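Local coordinates for protein CbbY (Rhodobacter sphaeroides, PDB 4UAS), which dephosphorylates xylulose 1,5-bisphosphate, a potent Rubisco inhibitor, to xylulose 5-phosphate and phosphate, with the help of magnesium, at residues A[120-125]-A[132-137]; A[99-104]-A[136-141]; A[17-22]-A[84-89]. One frame throughout, in Å; residues are numbered along the deposited sequence.

Contact 1. Residues A[120-125]-A[132-137]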
# COMPACT_ATOMS: atom_id res chain seq x y z
N PRO A 120 3.24 -11.05 -3.06
CA PRO A 120 3.33 -11.88 -1.88
C PRO A 120 3.03 -11.13 -0.58
O PRO A 120 2.58 -11.73 0.40
CB PRO A 120 4.75 -12.41 -1.90
CG PRO A 120 5.21 -12.29 -3.31
CD PRO A 120 4.42 -11.17 -3.93
N ASN A 121 3.33 -9.85 -0.55
CA ASN A 121 3.04 -9.06 0.62
C ASN A 121 1.55 -8.86 0.86
O ASN A 121 1.08 -8.90 1.97
CB ASN A 121 3.73 -7.70 0.52
CG ASN A 121 5.25 -7.78 0.45
OD1 ASN A 121 5.87 -8.74 0.84
ND2 ASN A 121 5.83 -6.74 -0.04
N VAL A 122 0.79 -8.67 -0.23
CA VAL A 122 -0.65 -8.57 -0.13
C VAL A 122 -1.22 -9.87 0.46
O VAL A 122 -2.10 -9.88 1.28
CB VAL A 122 -1.25 -8.26 -1.50
CG1 VAL A 122 -2.78 -8.20 -1.45
CG2 VAL A 122 -0.73 -6.98 -2.08
N GLU A 123 -0.75 -11.00 -0.13
CA GLU A 123 -1.24 -12.30 0.32
C GLU A 123 -0.93 -12.53 1.78
O GLU A 123 -1.77 -12.98 2.53
CB GLU A 123 -0.63 -13.42 -0.54
CG GLU A 123 -1.20 -13.47 -1.94
CD GLU A 123 -2.62 -13.95 -1.95
OE1 GLU A 123 -3.22 -14.41 -0.89
OE2 GLU A 123 -3.20 -13.95 -3.05
N ALA A 124 0.28 -12.17 2.20
CA ALA A 124 0.67 -12.37 3.61
C ALA A 124 -0.21 -11.53 4.53
O ALA A 124 -0.66 -11.98 5.58
CB ALA A 124 2.16 -12.04 3.75
N LEU A 125 -0.46 -10.27 4.16
CA LEU A 125 -1.32 -9.43 4.93
C LEU A 125 -2.74 -9.94 5.05
O LEU A 125 -3.33 -9.95 6.11
CB LEU A 125 -1.29 -7.99 4.38
CG LEU A 125 -2.16 -6.99 5.15
CD1 LEU A 125 -1.64 -5.56 4.86
CD2 LEU A 125 -3.58 -6.92 4.60
N HIS A 132 -7.97 -14.93 5.41
CA HIS A 132 -8.30 -15.53 4.08
C HIS A 132 -7.22 -15.24 3.08
O HIS A 132 -6.51 -14.23 3.19
CB HIS A 132 -9.58 -14.83 3.58
CG HIS A 132 -10.82 -15.08 4.40
ND1 HIS A 132 -11.40 -16.31 4.49
CD2 HIS A 132 -11.53 -14.27 5.23
CE1 HIS A 132 -12.44 -16.25 5.29
NE2 HIS A 132 -12.55 -15.02 5.77
N PRO A 133 -7.09 -16.06 2.00
CA PRO A 133 -6.30 -15.62 0.84
C PRO A 133 -6.85 -14.32 0.26
O PRO A 133 -8.06 -14.05 0.44
CB PRO A 133 -6.50 -16.76 -0.18
CG PRO A 133 -7.66 -17.52 0.32
CD PRO A 133 -7.86 -17.29 1.75
N ALA A 134 -6.00 -13.52 -0.33
CA ALA A 134 -6.42 -12.21 -0.76
C ALA A 134 -7.59 -12.22 -1.70
O ALA A 134 -8.44 -11.30 -1.70
CB ALA A 134 -5.23 -11.52 -1.38
N ARG A 135 -7.65 -13.26 -2.56
CA ARG A 135 -8.64 -13.32 -3.60
C ARG A 135 -10.03 -13.68 -3.04
O ARG A 135 -11.01 -13.56 -3.77
CB ARG A 135 -8.13 -14.25 -4.75
CG ARG A 135 -6.90 -13.59 -5.42
CD ARG A 135 -6.16 -14.41 -6.52
NE ARG A 135 -4.86 -13.82 -6.81
CZ ARG A 135 -4.63 -12.76 -7.61
NH1 ARG A 135 -5.64 -12.22 -8.34
NH2 ARG A 135 -3.41 -12.24 -7.70
N GLU A 136 -10.13 -14.08 -1.77
CA GLU A 136 -11.41 -14.16 -1.14
C GLU A 136 -11.96 -12.89 -0.51
O GLU A 136 -13.11 -12.84 -0.07
CB GLU A 136 -11.35 -15.26 -0.02
CG GLU A 136 -11.25 -16.66 -0.59
CD GLU A 136 -11.25 -17.76 0.48
OE1 GLU A 136 -11.74 -17.51 1.61
OE2 GLU A 136 -10.79 -18.84 0.09
N ILE A 137 -11.08 -11.88 -0.39
CA ILE A 137 -11.46 -10.56 0.13
C ILE A 137 -11.69 -9.59 -1.01
O ILE A 137 -12.70 -8.91 -1.02
CB ILE A 137 -10.41 -10.02 1.11
CG1 ILE A 137 -10.15 -11.02 2.25
CG2 ILE A 137 -10.80 -8.65 1.71
CD1 ILE A 137 -11.35 -11.29 3.10
O HOH W 1 -5.41 -15.26 -3.20
O HOH W 2 -2.20 -13.87 -5.56
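The carboxylate of E123 has A134 on one face: the methyl CB lies over it, 3.6 Å from both OE1 and OE2, and the backbone N-H comes from the same side. That N-H makes an almost straight hydrogen bond (A134 N to E123 OE1, 3.0 Å, 176°), although it approaches from well above the carboxylate plane rather than within it. The guanidinium of R135 carries a water at its edge, in plane, and this water bonds NE of R135 to OE2 of E123. The two charged groups therefore meet through solvent, with NE of R135 still 4.1 Å from OE2 of E123. A second water joins OE2 to the backbone N of R135.

This is the link between helix 119-129 and strand 140-142 in the Rossmann-like core of a HAD phosphatase, where the chain turns back to start the sheet's edge strand. Glutamate suits the spot because its bend at chi2 (-71°) swings the carboxylate across to the loop. Alanine is small enough to slip beneath it. CB of A134 also meets CG1 of V122 at 4.1 Å and, beyond these segments, packs on C126 and I141.

Contact 2. Residues A[99-104]-A[136-141]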
# COMPACT_ATOMS: atom_id res chain seq x y z
N ASP A 99 -14.73 -3.15 9.23
CA ASP A 99 -16.18 -2.79 9.20
C ASP A 99 -16.61 -2.31 7.81
O ASP A 99 -17.69 -2.67 7.35
CB ASP A 99 -16.45 -1.73 10.21
CG ASP A 99 -16.30 -2.22 11.63
OD1 ASP A 99 -16.33 -3.43 11.86
OD2 ASP A 99 -16.23 -1.34 12.53
N LEU A 100 -15.81 -1.47 7.15
CA LEU A 100 -16.16 -0.98 5.83
C LEU A 100 -16.23 -2.17 4.83
O LEU A 100 -17.15 -2.22 4.01
CB LEU A 100 -15.15 0.04 5.37
CG LEU A 100 -15.47 0.65 4.00
CD1 LEU A 100 -16.72 1.42 4.06
CD2 LEU A 100 -14.30 1.52 3.52
N ILE A 101 -15.25 -3.07 4.89
CA ILE A 101 -15.24 -4.16 3.93
C ILE A 101 -16.44 -5.04 4.15
O ILE A 101 -17.07 -5.50 3.18
CB ILE A 101 -13.91 -4.88 4.01
CG1 ILE A 101 -12.84 -3.99 3.35
CG2 ILE A 101 -13.94 -6.28 3.34
CD1 ILE A 101 -11.40 -4.42 3.51
N ALA A 102 -16.81 -5.28 5.39
CA ALA A 102 -17.99 -6.14 5.64
C ALA A 102 -19.24 -5.49 5.17
O ALA A 102 -20.09 -6.18 4.58
CB ALA A 102 -18.07 -6.42 7.11
N GLU A 103 -19.42 -4.20 5.40
CA GLU A 103 -20.57 -3.47 4.92
C GLU A 103 -20.63 -3.48 3.39
O GLU A 103 -21.71 -3.63 2.81
CB GLU A 103 -20.54 -2.05 5.41
CG GLU A 103 -21.84 -1.34 5.23
CD GLU A 103 -21.80 0.13 5.66
OE1 GLU A 103 -20.76 0.55 6.19
OE2 GLU A 103 -22.80 0.86 5.45
N ALA A 104 -19.49 -3.28 2.75
CA ALA A 104 -19.42 -3.30 1.31
C ALA A 104 -19.84 -4.65 0.74
O ALA A 104 -20.62 -4.72 -0.22
CB ALA A 104 -18.04 -2.92 0.85
N GLU A 136 -10.13 -14.08 -1.77
CA GLU A 136 -11.41 -14.16 -1.14
C GLU A 136 -11.96 -12.89 -0.51
O GLU A 136 -13.11 -12.84 -0.07
CB GLU A 136 -11.35 -15.26 -0.02
CG GLU A 136 -11.25 -16.66 -0.59
CD GLU A 136 -11.25 -17.76 0.48
OE1 GLU A 136 -11.74 -17.51 1.61
OE2 GLU A 136 -10.79 -18.84 0.09
N ILE A 137 -11.08 -11.88 -0.39
CA ILE A 137 -11.46 -10.56 0.13
C ILE A 137 -11.69 -9.59 -1.01
O ILE A 137 -12.70 -8.91 -1.02
CB ILE A 137 -10.41 -10.02 1.11
CG1 ILE A 137 -10.15 -11.02 2.25
CG2 ILE A 137 -10.80 -8.65 1.71
CD1 ILE A 137 -11.35 -11.29 3.10
N PHE A 138 -10.72 -9.55 -1.96
CA PHE A 138 -10.73 -8.54 -3.03
C PHE A 138 -11.08 -9.23 -4.35
O PHE A 138 -10.48 -10.26 -4.72
CB PHE A 138 -9.39 -7.87 -3.09
CG PHE A 138 -9.08 -7.14 -1.80
CD1 PHE A 138 -9.67 -5.91 -1.52
CD2 PHE A 138 -8.20 -7.66 -0.87
CE1 PHE A 138 -9.42 -5.27 -0.30
CE2 PHE A 138 -7.95 -7.03 0.34
CZ PHE A 138 -8.55 -5.82 0.63
N ASP A 139 -11.96 -8.60 -5.09
CA ASP A 139 -12.37 -9.08 -6.42
C ASP A 139 -11.25 -8.87 -7.44
O ASP A 139 -11.13 -9.65 -8.40
CB ASP A 139 -13.63 -8.36 -6.83
CG ASP A 139 -14.76 -8.61 -5.86
OD1 ASP A 139 -15.23 -9.71 -5.86
OD2 ASP A 139 -15.06 -7.73 -5.03
N VAL A 140 -10.44 -7.84 -7.24
CA VAL A 140 -9.38 -7.44 -8.15
C VAL A 140 -8.16 -7.08 -7.33
O VAL A 140 -8.28 -6.37 -6.32
CB VAL A 140 -9.81 -6.23 -9.00
CG1 VAL A 140 -8.63 -5.57 -9.73
CG2 VAL A 140 -10.88 -6.64 -10.03
N ILE A 141 -6.98 -7.57 -7.72
CA ILE A 141 -5.73 -7.23 -7.06
C ILE A 141 -4.80 -6.67 -8.11
O ILE A 141 -4.34 -7.38 -9.01
CB ILE A 141 -5.08 -8.41 -6.31
CG1 ILE A 141 -6.06 -8.92 -5.21
CG2 ILE A 141 -3.75 -8.02 -5.67
CD1 ILE A 141 -5.66 -10.21 -4.59
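I101, one turn into helix 97-107, carries this contact, reaching I137 with one branch and F138 with the other. Just before it, L100 looks elsewhere, toward F7 of the central strand 4-7.

At I101 the CB points at the loop, and the branched side chain splits its work. Its CG2 methyl meets the CG2 methyl of I137 at 4.3 Å. The longer arm is stretched out (CD1 anti to CA, chi2 171°), which carries CD1 to within 4.3 Å of CZ at the far end of the F138 ring; it comes in obliquely. The ring is held from within its own segment too: CG2 of I137 lies 3.6 Å above one face, displaced toward the rim. I101 also touches F7, L111 and F130, so it fills a junction between sheet, helix and loop, a place that suits a beta-branched, wholly apolar residue.

Further on, E103 turns its carboxylate away from the loop, while A104, small enough to let the helix lie close to the sheet, packs on I5 and L111. Helix 97-107 thus packs on strands 110-114 and 4-7 of the parallel sheet of the HAD core, and reaches the chain just ahead of edge strand 140-142. D139 and V140 bond to strand 110-114, fixing that chain in place.

Only methyl groups and one aromatic carbon meet between the two segments, so their cohesion comes from dispersion and the exclusion of water. Directional bonding is left to the surroundings, as where K105 NZ binds the carbonyl O of I137; the hydrocarbon contact itself sets position without demanding one exact geometry.

Contact 3. Residues A[17-22]-A[84-89]; sequences EELHRR and ALMAEG
L19 and R22, one turn apart on helix 17-31, both start with CG anti to the backbone N, and this throws their side chains out toward L85. R22 then stays extended (chi3 177°), so that its guanidinium comes to lie over the end of the leucine. L85 takes the other course, with CG anti to its carbonyl carbon (chi1 -71°), and stands up from helix 71-87 between the two.

The most intimate meeting is that of methyl and flat cation: L85 CD2 sits over the centre of one guanidinium face, 3.5 Å from CZ of R22. CD1 of L85 lies against the methylenes of the same arginine, 4.0 Å from R22 CG. An arginine suits this exposed margin because its long chain and flat face can cover a leucine while its NE makes a salt bridge to E26.

Nearer the backbone of helix 71-87, the forked end of L19 straddles CB of L85, with CD1 at 3.9 Å from that atom. CD2, the other prong on L85 CB, also meets M86, whose doubly bent chain brings the CE methyl to 4.1 Å from L19 CD2. M86, flexible and slender, also packs on A124 and A128 of helix 119-129.

On another flank of helix 17-31, R21 grips E18 side-on, NE of R21 to OE1 of E18 (2.8 Å) and NH2 to OE2. G89, with a positive phi that suits glycine, is the first residue to leave helical backbone angles. Helix against helix, joined by two leucines, a methionine and the face of an arginine, belongs to the all-helical cap inserted after the first core strand in such HAD phosphatases; here it carries E17, a substrate-binding residue, and H20, which bonds D10.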
# COMPACT_ATOMS: atom_id res chain seq x y z
N GLU A 17 4.69 -0.17 7.45
CA GLU A 17 6.00 0.32 7.02
C GLU A 17 7.06 0.09 8.02
O GLU A 17 8.23 -0.14 7.60
CB GLU A 17 6.00 1.74 6.56
CG GLU A 17 5.32 1.88 5.19
CD GLU A 17 6.02 1.26 4.00
OE1 GLU A 17 7.12 0.64 4.08
OE2 GLU A 17 5.44 1.33 2.90
N GLU A 18 6.82 0.09 9.34
CA GLU A 18 7.90 -0.25 10.25
C GLU A 18 8.29 -1.69 10.08
O GLU A 18 9.45 -2.04 10.27
CB GLU A 18 7.50 0.07 11.68
CG GLU A 18 7.74 1.46 12.11
CD GLU A 18 9.23 1.80 12.11
OE1 GLU A 18 9.72 2.08 11.06
OE2 GLU A 18 9.90 1.90 13.23
N LEU A 19 7.35 -2.59 9.77
CA LEU A 19 7.69 -3.96 9.50
C LEU A 19 8.51 -4.09 8.22
O LEU A 19 9.44 -4.91 8.15
CB LEU A 19 6.42 -4.85 9.49
CG LEU A 19 6.71 -6.35 9.70
CD1 LEU A 19 7.10 -6.60 11.16
CD2 LEU A 19 5.45 -7.15 9.40
N HIS A 20 8.14 -3.37 7.17
CA HIS A 20 8.96 -3.32 5.99
C HIS A 20 10.36 -2.85 6.32
O HIS A 20 11.34 -3.43 5.84
CB HIS A 20 8.37 -2.38 4.92
CG HIS A 20 7.21 -2.95 4.17
ND1 HIS A 20 7.35 -3.99 3.30
CD2 HIS A 20 5.89 -2.60 4.18
CE1 HIS A 20 6.15 -4.27 2.81
NE2 HIS A 20 5.26 -3.44 3.31
N ARG A 21 10.52 -1.78 7.11
CA ARG A 21 11.84 -1.27 7.47
C ARG A 21 12.65 -2.31 8.19
O ARG A 21 13.84 -2.52 7.86
CB ARG A 21 11.70 0.01 8.29
CG ARG A 21 13.06 0.71 8.53
CD ARG A 21 12.90 2.03 9.29
NE ARG A 21 12.50 1.89 10.67
CZ ARG A 21 13.33 1.82 11.71
NH1 ARG A 21 14.63 1.85 11.55
NH2 ARG A 21 12.83 1.74 12.93
N ARG A 22 12.04 -3.05 9.11
CA ARG A 22 12.71 -4.14 9.80
C ARG A 22 13.15 -5.18 8.78
O ARG A 22 14.27 -5.70 8.86
CB ARG A 22 11.78 -4.74 10.87
CG ARG A 22 12.33 -5.98 11.57
CD ARG A 22 11.40 -6.48 12.68
NE ARG A 22 11.99 -7.70 13.22
CZ ARG A 22 11.31 -8.52 14.04
NH1 ARG A 22 10.11 -8.23 14.39
NH2 ARG A 22 11.85 -9.64 14.43
N ALA A 84 7.47 -13.64 6.26
CA ALA A 84 7.65 -14.40 7.49
C ALA A 84 7.27 -13.55 8.71
O ALA A 84 6.57 -14.01 9.62
CB ALA A 84 9.05 -14.94 7.65
N LEU A 85 7.69 -12.28 8.71
CA LEU A 85 7.37 -11.40 9.84
C LEU A 85 5.87 -11.16 9.96
O LEU A 85 5.33 -11.14 11.07
CB LEU A 85 8.14 -10.09 9.74
CG LEU A 85 9.65 -10.09 9.99
CD1 LEU A 85 10.31 -8.80 9.50
CD2 LEU A 85 9.92 -10.34 11.45
N MET A 86 5.20 -11.00 8.82
CA MET A 86 3.79 -10.84 8.81
C MET A 86 3.07 -12.02 9.42
O MET A 86 2.07 -11.83 10.14
CB MET A 86 3.34 -10.61 7.37
CG MET A 86 1.86 -10.38 7.23
SD MET A 86 1.16 -8.96 8.09
CE MET A 86 2.00 -7.73 7.26
N ALA A 87 3.54 -13.25 9.17
CA ALA A 87 2.90 -14.45 9.70
C ALA A 87 3.03 -14.56 11.18
O ALA A 87 2.31 -15.35 11.80
CB ALA A 87 3.47 -15.67 9.04
N GLU A 88 3.91 -13.84 11.82
CA GLU A 88 3.92 -13.83 13.30
C GLU A 88 2.56 -13.28 13.93
O GLU A 88 2.31 -13.46 15.11
CB GLU A 88 5.06 -13.00 13.78
CG GLU A 88 6.36 -13.75 13.37
CD GLU A 88 7.70 -13.10 13.86
OE1 GLU A 88 7.66 -12.02 14.55
OE2 GLU A 88 8.80 -13.61 13.57
N GLY A 89 1.75 -12.56 13.15
CA GLY A 89 0.40 -12.20 13.63
C GLY A 89 0.27 -10.92 14.40
O GLY A 89 -0.76 -10.64 15.04

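Overall arrangement
Contacts 1 and 2 are neighbours in the core domain, their centres 11 Å apart: they share E136 and I137, and CD1 of I141 touches CB of A134 at 3.5 Å. Contact 3 belongs to the helical cap, yet meets contact 1 where M86 CG rests on the carbonyl O of A124 at 3.4 Å. Helix 119-129 thus stands between cap and edge strand, with substrate-binding P120 and N121 near its start. Contacts 2 and 3 do not touch, their centres being 23 Å apart. Of the side chains that meet across each contact, V122, F138 and M86 lie about 11, 13 and 13 Å from the magnesium ion, so the packing itself lies outside the first shell of the metal.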